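Local coordinates for gala protein type 1, 3 or 4 (Legionella pneumophila subsp. pneumophila, PDB 4XA9) that probably binds small GTPases and may act as a GTPase activator, and is built of leucine-rich repeats, at residues V64-N78 against L87-N101. Sequence-based numbering, arbitrary orientation.
Sequences VNKTSVSSLNISHNN and LSEDNHITTLDVSFN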
ATOM      1  N   VAL A  64      -8.391 -18.952 -17.452  1.00 20.79           N
ATOM      2  CA  VAL A  64      -9.784 -19.019 -17.014  1.00 18.67           C
ATOM      3  C   VAL A  64     -10.465 -20.340 -17.371  1.00 18.56           C
ATOM      4  O   VAL A  64     -10.335 -20.844 -18.495  1.00 16.83           O
ATOM      5  CB  VAL A  64     -10.575 -17.831 -17.586  1.00 22.99           C
ATOM      6  CG1 VAL A  64     -12.074 -18.052 -17.453  1.00 25.20           C
ATOM      7  CG2 VAL A  64     -10.162 -16.549 -16.853  1.00 24.31           C
ATOM      8  N   ASN A  65     -11.158 -20.906 -16.379  1.00 18.04           N
ATOM      9  CA  ASN A  65     -11.892 -22.164 -16.519  1.00 21.00           C
ATOM     10  C   ASN A  65     -11.004 -23.351 -16.896  1.00 24.57           C
ATOM     11  O   ASN A  65     -11.467 -24.313 -17.509  1.00 23.80           O
ATOM     12  CB  ASN A  65     -13.026 -21.995 -17.537  1.00 20.13           C
ATOM     13  CG  ASN A  65     -14.140 -21.107 -17.010  1.00 19.91           C
ATOM     14  OD1 ASN A  65     -14.537 -21.228 -15.853  1.00 18.57           O
ATOM     15  ND2 ASN A  65     -14.622 -20.188 -17.844  1.00 17.47           N
ATOM     16  N   LYS A  66      -9.732 -23.283 -16.510  1.00 24.12           N
ATOM     17  CA  LYS A  66      -8.797 -24.390 -16.711  1.00 26.81           C
ATOM     18  C   LYS A  66      -8.682 -25.240 -15.455  1.00 22.96           C
ATOM     19  O   LYS A  66      -8.370 -26.423 -15.523  1.00 19.31           O
ATOM     20  CB  LYS A  66      -7.407 -23.867 -17.094  1.00 28.49           C
ATOM     21  CG  LYS A  66      -7.317 -23.276 -18.480  1.00 30.19           C
ATOM     22  CD  LYS A  66      -7.079 -24.369 -19.507  1.00 32.34           C
ATOM     23  CE  LYS A  66      -7.140 -23.824 -20.927  1.00 34.39           C
ATOM     24  NZ  LYS A  66      -6.076 -22.825 -21.198  1.00 34.08           N
ATOM     25  N   THR A  67      -8.915 -24.613 -14.307  1.00 17.65           N
ATOM     26  CA  THR A  67      -8.624 -25.220 -13.013  1.00 21.35           C
ATOM     27  C   THR A  67      -9.784 -25.020 -12.041  1.00 24.07           C
ATOM     28  O   THR A  67     -10.755 -24.338 -12.359  1.00 24.29           O
ATOM     29  CB  THR A  67      -7.350 -24.615 -12.379  1.00 19.02           C
ATOM     30  OG1 THR A  67      -7.644 -23.309 -11.870  1.00 17.03           O
ATOM     31  CG2 THR A  67      -6.227 -24.503 -13.408  1.00 20.45           C
ATOM     32  N   SER A  68      -9.668 -25.598 -10.849  1.00 24.99           N
ATOM     33  CA  SER A  68     -10.690 -25.423  -9.822  0.53 26.40           C
ATOM     34  C   SER A  68     -10.257 -24.397  -8.771  1.00 24.95           C
ATOM     35  O   SER A  68     -10.806 -24.354  -7.666  1.00 23.94           O
ATOM     36  CB  SER A  68     -11.019 -26.763  -9.157  0.53 26.79           C
ATOM     37  OG  SER A  68     -11.621 -27.651 -10.085  0.53 26.62           O
ATOM     38  N   VAL A  69      -9.271 -23.576  -9.122  1.00 16.64           N
ATOM     39  CA  VAL A  69      -8.838 -22.486  -8.256  1.00 17.58           C
ATOM     40  C   VAL A  69     -10.006 -21.545  -7.967  1.00 16.49           C
ATOM     41  O   VAL A  69     -10.654 -21.050  -8.890  1.00 15.23           O
ATOM     42  CB  VAL A  69      -7.682 -21.701  -8.891  1.00 18.98           C
ATOM     43  CG1 VAL A  69      -7.516 -20.338  -8.219  1.00 20.20           C
ATOM     44  CG2 VAL A  69      -6.396 -22.513  -8.803  1.00 15.64           C
ATOM     45  N   SER A  70     -10.290 -21.320  -6.688  1.00 15.58           N
ATOM     46  CA  SER A  70     -11.431 -20.492  -6.290  1.00 16.30           C
ATOM     47  C   SER A  70     -10.977 -19.206  -5.630  1.00 17.32           C
ATOM     48  O   SER A  70     -11.756 -18.268  -5.460  1.00 14.37           O
ATOM     49  CB  SER A  70     -12.342 -21.251  -5.331  1.00 18.69           C
ATOM     50  OG  SER A  70     -11.708 -21.408  -4.077  1.00 20.92           O
ATOM     51  N   SER A  71      -9.711 -19.180  -5.236  1.00 16.19           N
ATOM     52  CA  SER A  71      -9.126 -17.992  -4.642  1.00 17.09           C
ATOM     53  C   SER A  71      -7.900 -17.612  -5.446  1.00 17.32           C
ATOM     54  O   SER A  71      -6.924 -18.364  -5.488  1.00 15.42           O
ATOM     55  CB  SER A  71      -8.761 -18.235  -3.173  1.00 16.64           C
ATOM     56  OG  SER A  71      -8.210 -17.068  -2.598  1.00 19.24           O
ATOM     57  N   LEU A  72      -7.966 -16.458  -6.101  1.00 12.57           N
ATOM     58  CA  LEU A  72      -6.910 -16.045  -7.011  1.00 14.73           C
ATOM     59  C   LEU A  72      -6.388 -14.662  -6.660  1.00 14.59           C
ATOM     60  O   LEU A  72      -7.146 -13.692  -6.604  1.00 15.68           O
ATOM     61  CB  LEU A  72      -7.407 -16.054  -8.466  1.00 14.34           C
ATOM     62  CG  LEU A  72      -6.405 -15.435  -9.451  1.00 18.40           C
ATOM     63  CD1 LEU A  72      -5.147 -16.300  -9.563  1.00 18.09           C
ATOM     64  CD2 LEU A  72      -7.023 -15.187 -10.827  1.00 18.17           C
ATOM     65  N   ASN A  73      -5.087 -14.584  -6.404  1.00 14.02           N
ATOM     66  CA  ASN A  73      -4.396 -13.306  -6.278  1.00 16.14           C
ATOM     67  C   ASN A  73      -3.574 -13.058  -7.533  1.00 17.85           C
ATOM     68  O   ASN A  73      -2.542 -13.698  -7.740  1.00 17.73           O
ATOM     69  CB  ASN A  73      -3.490 -13.284  -5.041  1.00 15.69           C
ATOM     70  CG  ASN A  73      -2.792 -11.936  -4.832  1.00 18.29           C
ATOM     71  OD1 ASN A  73      -2.834 -11.044  -5.685  1.00 20.09           O
ATOM     72  ND2 ASN A  73      -2.130 -11.795  -3.694  1.00 15.83           N
ATOM     73  N   ILE A  74      -4.030 -12.133  -8.372  1.00 14.97           N
ATOM     74  CA  ILE A  74      -3.266 -11.778  -9.558  1.00 15.74           C
ATOM     75  C   ILE A  74      -2.982 -10.272  -9.553  1.00 14.85           C
ATOM     76  O   ILE A  74      -2.852  -9.632 -10.599  1.00 16.37           O
ATOM     77  CB  ILE A  74      -4.004 -12.235 -10.854  1.00 17.89           C
ATOM     78  CG1 ILE A  74      -3.034 -12.264 -12.048  1.00 18.05           C
ATOM     79  CG2 ILE A  74      -5.273 -11.410 -11.101  1.00 15.39           C
ATOM     80  CD1 ILE A  74      -3.590 -12.946 -13.285  1.00 17.47           C
ATOM     81  N   SER A  75      -2.851  -9.714  -8.353  1.00 14.66           N
ATOM     82  CA  SER A  75      -2.532  -8.298  -8.212  1.00 14.96           C
ATOM     83  C   SER A  75      -1.141  -7.995  -8.766  1.00 15.51           C
ATOM     84  O   SER A  75      -0.324  -8.891  -8.921  1.00 15.42           O
ATOM     85  CB  SER A  75      -2.629  -7.851  -6.744  1.00 13.22           C
ATOM     86  OG  SER A  75      -1.692  -8.518  -5.913  1.00 13.91           O
ATOM     87  N   HIS A  76      -0.902  -6.729  -9.083  1.00 14.40           N
ATOM     88  CA  HIS A  76       0.392  -6.260  -9.581  1.00 17.85           C
ATOM     89  C   HIS A  76       0.850  -7.022 -10.817  1.00 20.11           C
ATOM     90  O   HIS A  76       1.985  -7.506 -10.890  1.00 18.47           O
ATOM     91  CB  HIS A  76       1.452  -6.347  -8.484  1.00 14.91           C
ATOM     92  CG  HIS A  76       1.160  -5.480  -7.302  1.00 17.04           C
ATOM     93  ND1 HIS A  76       1.572  -4.167  -7.224  1.00 19.77           N
ATOM     94  CD2 HIS A  76       0.493  -5.733  -6.151  1.00 17.27           C
ATOM     95  CE1 HIS A  76       1.172  -3.650  -6.075  1.00 20.09           C
ATOM     96  NE2 HIS A  76       0.517  -4.581  -5.403  1.00 16.75           N
ATOM     97  N   ASN A  77      -0.058  -7.138 -11.776  1.00 19.91           N
ATOM     98  CA  ASN A  77       0.277  -7.587 -13.118  1.00 17.92           C
ATOM     99  C   ASN A  77      -0.154  -6.513 -14.115  1.00 21.11           C
ATOM    100  O   ASN A  77      -0.194  -5.339 -13.766  1.00 22.21           O
ATOM    101  CB  ASN A  77      -0.376  -8.933 -13.422  1.00 17.44           C
ATOM    102  CG  ASN A  77       0.369 -10.093 -12.776  1.00 17.66           C
ATOM    103  OD1 ASN A  77       1.312 -10.632 -13.353  1.00 18.37           O
ATOM    104  ND2 ASN A  77      -0.057 -10.484 -11.579  1.00 15.58           N
ATOM    105  N   ASN A  78      -0.489  -6.908 -15.339  1.00 23.28           N
ATOM    106  CA  ASN A  78      -0.922  -5.945 -16.349  1.00 24.24           C
ATOM    107  C   ASN A  78      -2.118  -6.455 -17.143  1.00 22.46           C
ATOM    108  O   ASN A  78      -2.117  -6.400 -18.373  1.00 20.20           O
ATOM    109  CB  ASN A  78       0.240  -5.625 -17.300  1.00 30.03           C
ATOM    110  CG  ASN A  78      -0.057  -4.455 -18.229  1.00 36.63           C
ATOM    111  OD1 ASN A  78      -0.750  -3.506 -17.859  1.00 37.68           O
ATOM    112  ND2 ASN A  78       0.447  -4.539 -19.456  1.00 39.86           N
ATOM    113  N   LEU A  87     -11.738 -12.702 -16.517  1.00 18.85           N
ATOM    114  CA  LEU A  87     -11.855 -13.285 -15.190  1.00 20.19           C
ATOM    115  C   LEU A  87     -13.320 -13.368 -14.765  1.00 23.91           C
ATOM    116  O   LEU A  87     -13.706 -14.265 -14.017  1.00 23.75           O
ATOM    117  CB  LEU A  87     -11.056 -12.471 -14.170  1.00 22.86           C
ATOM    118  CG  LEU A  87      -9.541 -12.675 -14.185  1.00 19.78           C
ATOM    119  CD1 LEU A  87      -8.857 -11.726 -13.199  1.00 17.33           C
ATOM    120  CD2 LEU A  87      -9.214 -14.115 -13.851  1.00 16.80           C
ATOM    121  N   SER A  88     -14.142 -12.441 -15.254  1.00 23.85           N
ATOM    122  CA  SER A  88     -15.543 -12.410 -14.845  1.00 23.13           C
ATOM    123  C   SER A  88     -16.286 -13.616 -15.404  1.00 26.72           C
ATOM    124  O   SER A  88     -17.403 -13.918 -14.978  1.00 28.35           O
ATOM    125  CB  SER A  88     -16.225 -11.113 -15.293  1.00 24.36           C
ATOM    126  OG  SER A  88     -16.447 -11.097 -16.692  1.00 27.55           O
ATOM    127  N   GLU A  89     -15.652 -14.313 -16.347  1.00 24.76           N
ATOM    128  CA  GLU A  89     -16.237 -15.496 -16.963  1.00 26.41           C
ATOM    129  C   GLU A  89     -15.831 -16.779 -16.239  1.00 25.45           C
ATOM    130  O   GLU A  89     -16.309 -17.868 -16.578  1.00 22.26           O
ATOM    131  CB  GLU A  89     -15.823 -15.595 -18.435  1.00 33.37           C
ATOM    132  CG  GLU A  89     -16.027 -14.324 -19.250  1.00 42.73           C
ATOM    133  CD  GLU A  89     -17.487 -13.966 -19.432  1.00 52.30           C
ATOM    134  OE1 GLU A  89     -18.346 -14.854 -19.252  1.00 55.56           O
ATOM    135  OE2 GLU A  89     -17.774 -12.793 -19.755  1.00 57.54           O
ATOM    136  N   ASP A  90     -14.942 -16.667 -15.256  1.00 19.95           N
ATOM    137  CA  ASP A  90     -14.474 -17.872 -14.587  1.00 20.71           C
ATOM    138  C   ASP A  90     -15.540 -18.444 -13.680  1.00 20.72           C
ATOM    139  O   ASP A  90     -16.213 -17.717 -12.950  1.00 21.05           O
ATOM    140  CB  ASP A  90     -13.204 -17.621 -13.783  1.00 20.75           C
ATOM    141  CG  ASP A  90     -12.597 -18.916 -13.270  1.00 24.53           C
ATOM    142  OD1 ASP A  90     -11.797 -19.540 -14.004  1.00 24.11           O
ATOM    143  OD2 ASP A  90     -12.930 -19.319 -12.140  1.00 24.75           O
ATOM    144  N   ASN A  91     -15.680 -19.759 -13.716  1.00 18.78           N
ATOM    145  CA  ASN A  91     -16.782 -20.402 -13.019  1.00 25.67           C
ATOM    146  C   ASN A  91     -16.421 -20.992 -11.652  1.00 23.04           C
ATOM    147  O   ASN A  91     -17.265 -21.621 -11.011  1.00 22.40           O
ATOM    148  CB  ASN A  91     -17.389 -21.470 -13.928  1.00 28.34           C
ATOM    149  CG  ASN A  91     -18.011 -20.868 -15.180  1.00 34.89           C
ATOM    150  OD1 ASN A  91     -18.762 -19.891 -15.097  1.00 38.94           O
ATOM    151  ND2 ASN A  91     -17.700 -21.434 -16.339  1.00 31.95           N
ATOM    152  N   HIS A  92     -15.193 -20.758 -11.186  1.00 20.84           N
ATOM    153  CA  HIS A  92     -14.789 -21.235  -9.855  1.00 19.94           C
ATOM    154  C   HIS A  92     -14.374 -20.123  -8.894  1.00 18.28           C
ATOM    155  O   HIS A  92     -14.482 -20.269  -7.678  1.00 16.19           O
ATOM    156  CB  HIS A  92     -13.640 -22.230  -9.975  1.00 20.81           C
ATOM    157  CG  HIS A  92     -14.065 -23.591 -10.427  1.00 25.24           C
ATOM    158  ND1 HIS A  92     -14.003 -23.987 -11.744  1.00 26.76           N
ATOM    159  CD2 HIS A  92     -14.551 -24.649  -9.736  1.00 23.77           C
ATOM    160  CE1 HIS A  92     -14.435 -25.232 -11.847  1.00 28.73           C
ATOM    161  NE2 HIS A  92     -14.774 -25.656 -10.644  1.00 26.56           N
ATOM    162  N   ILE A  93     -13.876 -19.021  -9.433  1.00 16.31           N
ATOM    163  CA  ILE A  93     -13.325 -17.966  -8.587  1.00 16.20           C
ATOM    164  C   ILE A  93     -14.424 -17.248  -7.800  1.00 17.29           C
ATOM    165  O   ILE A  93     -15.407 -16.771  -8.368  1.00 18.83           O
ATOM    166  CB  ILE A  93     -12.504 -16.969  -9.433  1.00 18.11           C
ATOM    167  CG1 ILE A  93     -11.241 -17.673  -9.954  1.00 16.17           C
ATOM    168  CG2 ILE A  93     -12.136 -15.737  -8.622  1.00 16.39           C
ATOM    169  CD1 ILE A  93     -10.382 -16.830 -10.875  1.00 18.89           C
ATOM    170  N   THR A  94     -14.263 -17.215  -6.479  1.00 18.27           N
ATOM    171  CA  THR A  94     -15.211 -16.550  -5.588  1.00 18.70           C
ATOM    172  C   THR A  94     -14.507 -15.449  -4.797  1.00 20.16           C
ATOM    173  O   THR A  94     -15.134 -14.487  -4.343  1.00 18.62           O
ATOM    174  CB  THR A  94     -15.865 -17.542  -4.597  1.00 17.59           C
ATOM    175  OG1 THR A  94     -14.846 -18.205  -3.841  1.00 19.62           O
ATOM    176  CG2 THR A  94     -16.707 -18.580  -5.333  1.00 18.53           C
ATOM    177  N   THR A  95     -13.198 -15.614  -4.618  1.00 17.77           N
ATOM    178  CA  THR A  95     -12.361 -14.613  -3.954  1.00 18.34           C
ATOM    179  C   THR A  95     -11.268 -14.172  -4.908  1.00 17.99           C
ATOM    180  O   THR A  95     -10.445 -14.982  -5.333  1.00 18.54           O
ATOM    181  CB  THR A  95     -11.722 -15.158  -2.659  1.00 21.13           C
ATOM    182  OG1 THR A  95     -12.750 -15.426  -1.698  1.00 24.61           O
ATOM    183  CG2 THR A  95     -10.748 -14.146  -2.070  1.00 22.03           C
ATOM    184  N   LEU A  96     -11.264 -12.892  -5.253  1.00 14.80           N
ATOM    185  CA  LEU A  96     -10.384 -12.397  -6.307  1.00 16.96           C
ATOM    186  C   LEU A  96      -9.642 -11.130  -5.907  1.00 16.13           C
ATOM    187  O   LEU A  96     -10.244 -10.186  -5.394  1.00 16.43           O
ATOM    188  CB  LEU A  96     -11.192 -12.130  -7.581  1.00 14.66           C
ATOM    189  CG  LEU A  96     -10.490 -11.491  -8.783  1.00 16.58           C
ATOM    190  CD1 LEU A  96      -9.412 -12.416  -9.355  1.00 14.88           C
ATOM    191  CD2 LEU A  96     -11.518 -11.149  -9.857  1.00 16.75           C
ATOM    192  N   ASP A  97      -8.336 -11.118  -6.151  1.00 14.58           N
ATOM    193  CA  ASP A  97      -7.530  -9.914  -6.002  1.00 16.75           C
ATOM    194  C   ASP A  97      -6.983  -9.488  -7.364  1.00 19.10           C
ATOM    195  O   ASP A  97      -6.129 -10.164  -7.933  1.00 19.96           O
ATOM    196  CB  ASP A  97      -6.386 -10.151  -5.007  1.00 17.24           C
ATOM    197  CG  ASP A  97      -5.631  -8.879  -4.665  1.00 19.50           C
ATOM    198  OD1 ASP A  97      -5.821  -7.868  -5.363  1.00 23.45           O
ATOM    199  OD2 ASP A  97      -4.839  -8.890  -3.701  1.00 20.47           O
ATOM    200  N   VAL A  98      -7.478  -8.364  -7.879  1.00 17.39           N
ATOM    201  CA  VAL A  98      -6.983  -7.817  -9.141  1.00 15.92           C
ATOM    202  C   VAL A  98      -6.388  -6.430  -8.931  1.00 18.21           C
ATOM    203  O   VAL A  98      -6.345  -5.623  -9.861  1.00 20.47           O
ATOM    204  CB  VAL A  98      -8.096  -7.712 -10.215  1.00 14.60           C
ATOM    205  CG1 VAL A  98      -8.497  -9.091 -10.716  1.00 15.10           C
ATOM    206  CG2 VAL A  98      -9.306  -6.959  -9.672  1.00 13.60           C
ATOM    207  N   SER A  99      -5.944  -6.155  -7.707  1.00 16.23           N
ATOM    208  CA  SER A  99      -5.383  -4.846  -7.374  1.00 16.45           C
ATOM    209  C   SER A  99      -4.197  -4.514  -8.283  1.00 19.57           C
ATOM    210  O   SER A  99      -3.487  -5.416  -8.725  1.00 18.18           O
ATOM    211  CB  SER A  99      -4.954  -4.812  -5.905  1.00 16.10           C
ATOM    212  OG  SER A  99      -6.041  -5.139  -5.053  1.00 15.99           O
ATOM    213  N   PHE A 100      -4.006  -3.229  -8.572  1.00 15.67           N
ATOM    214  CA  PHE A 100      -2.860  -2.760  -9.352  1.00 16.05           C
ATOM    215  C   PHE A 100      -2.749  -3.445 -10.713  1.00 14.40           C
ATOM    216  O   PHE A 100      -1.720  -4.043 -11.033  1.00 17.04           O
ATOM    217  CB  PHE A 100      -1.563  -2.961  -8.566  1.00 15.34           C
ATOM    218  CG  PHE A 100      -1.499  -2.160  -7.293  1.00 17.24           C
ATOM    219  CD1 PHE A 100      -2.039  -2.657  -6.115  1.00 17.44           C
ATOM    220  CD2 PHE A 100      -0.912  -0.903  -7.281  1.00 16.93           C
ATOM    221  CE1 PHE A 100      -1.989  -1.909  -4.936  1.00 20.03           C
ATOM    222  CE2 PHE A 100      -0.858  -0.150  -6.110  1.00 18.65           C
ATOM    223  CZ  PHE A 100      -1.398  -0.655  -4.937  1.00 18.71           C
ATOM    224  N   ASN A 101      -3.810  -3.353 -11.508  1.00 16.40           N
ATOM    225  CA  ASN A 101      -3.823  -3.966 -12.838  1.00 19.74           C
ATOM    226  C   ASN A 101      -4.399  -3.048 -13.910  1.00 18.83           C
ATOM    227  O   ASN A 101      -4.592  -3.470 -15.046  1.00 21.08           O
ATOM    228  CB  ASN A 101      -4.621  -5.274 -12.827  1.00 16.51           C
ATOM    229  CG  ASN A 101      -3.752  -6.482 -12.595  1.00 19.09           C
ATOM    230  OD1 ASN A 101      -3.028  -6.920 -13.494  1.00 20.88           O
ATOM    231  ND2 ASN A 101      -3.837  -7.053 -11.401  1.00 16.04           N
TER
HETATM  232  O   HOH W   1     -12.680 -22.118 -13.218  1.00 54.35           O
HETATM  233  O   HOH W   2     -10.307 -20.532 -11.671  1.00 19.66           O
HETATM  234  O   HOH W   3      -2.765  -7.431  -3.586  1.00 25.83           O
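H76 and F100 lie flat against each other as an offset stack, centroids 4.1 Å apart and planes 14° from parallel, with F100 CG over the rim of the imidazole. H76 also stacks on H52, and the F100 ring meets that of Y124 at an angle. Next to it, N101 reaches back under the turn: its ND2 donates to I74 O at 2.9 Å, while N77 ND2 approaches the same oxygen from the opposite face of the carbonyl. N77 ND2 also bonds L50 O, as N101 ND2 bonds I74 O, while N77 OD1 is taken by I55 N and N101 OD1 by I79 N. Each asparagine thus reaches back to an earlier part of the same chain; this is the asparagine ladder of leucine-rich repeats.

Strands 71-73 and 95-97 run parallel, joined by alternating backbone bonds such as D97 N to L72 O at 2.9 Å; S70 O takes both T94 N and T95 N. On the inward face L72 CD2 rests 3.7 Å from I93 CD1 and also meets L87 and L96. On the other face N73 and D97 lie side by side, their amide and carboxylate planes 12° apart. Each swings anti to its backbone N (chi1 -177° for N73), and in each an oxygen closes an Asx turn with a serine two residues on.

At the far end D90 OD1 accepts N65 N at 2.8 Å, and N65 OD1 accepts N91 N. D90 OD2 grips H92 N and I93 N, which fixes the carboxylate, and S68 CA sits over the H92 ring face. The contact thus joins consecutive repeats through an asparagine ladder at one end and a D90-centred network at the other, flanking an apolar interior. D97 OD2 hydrogen-bonds a polar side chain, and the H76 ring meets an aromatic side chain edge-to-face, both on the chain of another protein in this assembly, consistent with a part in protein binding.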